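Local coordinates for protein serine protease inhibitor 1 (Coprinopsis cinerea, PDB 3VWC) that probably inhibits serine endopeptidases, as a beta-trefoil member of the I66 family of fungal protease inhibitors, at residues D25-L28 and L29-I33. Sequence-based numbering, arbitrary orientation.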
loop_
_atom_site.group_PDB
_atom_site.type_symbol
_atom_site.label_atom_id
_atom_site.label_comp_id
_atom_site.label_asym_id
_atom_site.label_seq_id
_atom_site.Cartn_x
_atom_site.Cartn_y
_atom_site.Cartn_z
ATOM N N ASP A 25 1.953 9.811 17.572
ATOM C CA ASP A 25 1.618 10.994 18.353
ATOM C C ASP A 25 0.303 11.643 17.901
ATOM O O ASP A 25 -0.302 11.239 16.890
ATOM C CB ASP A 25 2.794 11.950 18.440
ATOM C CG ASP A 25 3.062 12.673 17.154
ATOM O OD1 ASP A 25 2.079 13.071 16.497
ATOM O OD2 ASP A 25 4.252 12.987 16.893
ATOM N N ARG A 26 -0.188 12.582 18.698
ATOM C CA ARG A 26 -1.523 13.139 18.534
ATOM C C ARG A 26 -1.680 14.247 17.466
ATOM O O ARG A 26 -2.780 14.788 17.260
ATOM C CB ARG A 26 -2.015 13.661 19.887
ATOM C CG ARG A 26 -2.165 12.607 20.974
ATOM C CD ARG A 26 -3.480 12.828 21.728
ATOM N NE ARG A 26 -4.632 12.422 20.922
ATOM C CZ ARG A 26 -5.342 11.313 21.125
ATOM N NH1 ARG A 26 -5.058 10.513 22.150
ATOM N NH2 ARG A 26 -6.345 11.007 20.308
ATOM N N SER A 27 -0.659 14.492 16.669
ATOM C CA SER A 27 -0.748 15.566 15.685
ATOM C C SER A 27 -1.551 15.110 14.464
ATOM O O SER A 27 -1.714 13.907 14.236
ATOM C CB SER A 27 0.644 15.973 15.221
ATOM O OG SER A 27 1.243 14.910 14.498
ATOM N N LEU A 28 -1.898 16.065 13.610
ATOM C CA LEU A 28 -2.504 15.751 12.312
ATOM C C LEU A 28 -1.505 15.739 11.172
ATOM O O LEU A 28 -1.880 15.868 10.004
ATOM C CB LEU A 28 -3.634 16.734 12.008
ATOM C CG LEU A 28 -4.776 16.722 13.033
ATOM C CD1 LEU A 28 -5.942 17.633 12.617
ATOM C CD2 LEU A 28 -5.279 15.327 13.353
ATOM N N LEU A 29 -0.217 15.678 11.508
ATOM C CA LEU A 29 0.794 15.500 10.493
ATOM C C LEU A 29 0.573 14.168 9.781
ATOM O O LEU A 29 0.093 13.213 10.379
ATOM C CB LEU A 29 2.207 15.516 11.106
ATOM C CG LEU A 29 2.681 16.856 11.680
ATOM C CD1 LEU A 29 4.160 16.741 12.027
ATOM C CD2 LEU A 29 2.466 17.962 10.673
ATOM N N PRO A 30 0.916 14.127 8.486
ATOM C CA PRO A 30 0.748 12.836 7.771
ATOM C C PRO A 30 1.499 11.713 8.483
ATOM O O PRO A 30 2.631 11.923 8.979
ATOM C CB PRO A 30 1.420 13.125 6.426
ATOM C CG PRO A 30 1.116 14.571 6.190
ATOM C CD PRO A 30 1.351 15.201 7.578
ATOM N N LYS A 31 0.891 10.545 8.540
ATOM C CA LYS A 31 1.452 9.443 9.304
ATOM C C LYS A 31 2.066 8.429 8.356
ATOM O O LYS A 31 1.443 8.060 7.329
ATOM C CB LYS A 31 0.392 8.778 10.167
ATOM C CG LYS A 31 -0.214 9.730 11.243
ATOM C CD LYS A 31 0.812 9.957 12.361
ATOM C CE LYS A 31 0.256 11.013 13.354
ATOM N NZ LYS A 31 0.544 12.438 12.918
ATOM N N ARG A 32 3.224 7.877 8.720
ATOM C CA ARG A 32 3.897 6.924 7.819
ATOM C C ARG A 32 3.133 5.621 7.743
ATOM O O ARG A 32 2.705 5.051 8.765
ATOM C CB ARG A 32 5.317 6.634 8.298
ATOM C CG ARG A 32 6.317 7.751 8.033
ATOM C CD ARG A 32 7.702 7.352 8.628
ATOM N NE ARG A 32 8.627 8.478 8.609
ATOM C CZ ARG A 32 9.963 8.397 8.682
ATOM N NH1 ARG A 32 10.619 7.213 8.708
ATOM N NH2 ARG A 32 10.649 9.523 8.619
ATOM N N ILE A 33 3.034 5.122 6.508
ATOM C CA ILE A 33 2.617 3.752 6.305
ATOM C C ILE A 33 3.841 2.874 6.289
ATOM O O ILE A 33 4.816 3.195 5.647
ATOM C CB ILE A 33 1.789 3.577 4.996
ATOM C CG1 ILE A 33 0.485 4.414 5.024
ATOM C CG2 ILE A 33 1.479 2.084 4.786
ATOM C CD1 ILE A 33 -0.415 4.129 6.185
HETATM O O HOH W 1 3.260 12.359 13.557
#
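The ammonium group of Lys31 reaches back into the turn just before its own strand and meets four oxygen atoms there. Lys31 NZ donates to Ser27 O at 3.0 Å and to Ser27 OG, also at 3.0 Å. A third bond, to Leu29 O, is shorter at 2.7 Å. Water 1 accepts from the same nitrogen. With four acceptors for three N-H groups, at least one hydrogen must be shared. The two carbonyls are met differently. NZ stands above the carbonyl plane of Ser27, 61° out of it, but is tilted only 29° from that of Leu29. The lysine chain bends at chi2 and again at chi4 (-85°), and the second bend swings NZ in among these oxygens. Its CE packs against Asp25 O at 3.6 Å.

Asp25 forms the second shell. Its OD1 accepts from the backbone N of Ser27, which makes an Asx turn. The syn lone pair of the same oxygen takes the Ser27 hydroxyl at 2.8 Å. Ser27 OG donates its hydrogen bond to Asp25 OD1 and accepts from Lys31 NZ. Leu29 N adds a weak bond to this hydroxyl. Asp25 OD1 and Lys31 NZ lie 3.9 Å apart, a long salt bridge, and water 1 spans them by donating to OD1.

The contact lies on the surface, where the loop after strand 18-19 enters strand 31-35 of the beta-trefoil. The backbone of Lys31 pairs with Ala73 of strand 70-73, and its side chain also touches Glu24 and Leu75. Lys31 thus joins the turn at residues 25-29 to the start of strand 31-35. The carboxylate probably polarises the serine hydroxyl and makes it a stronger acceptor. The chemistry implies a buried lysine, probably charged, held by oxygens rather than by a direct close ion pair.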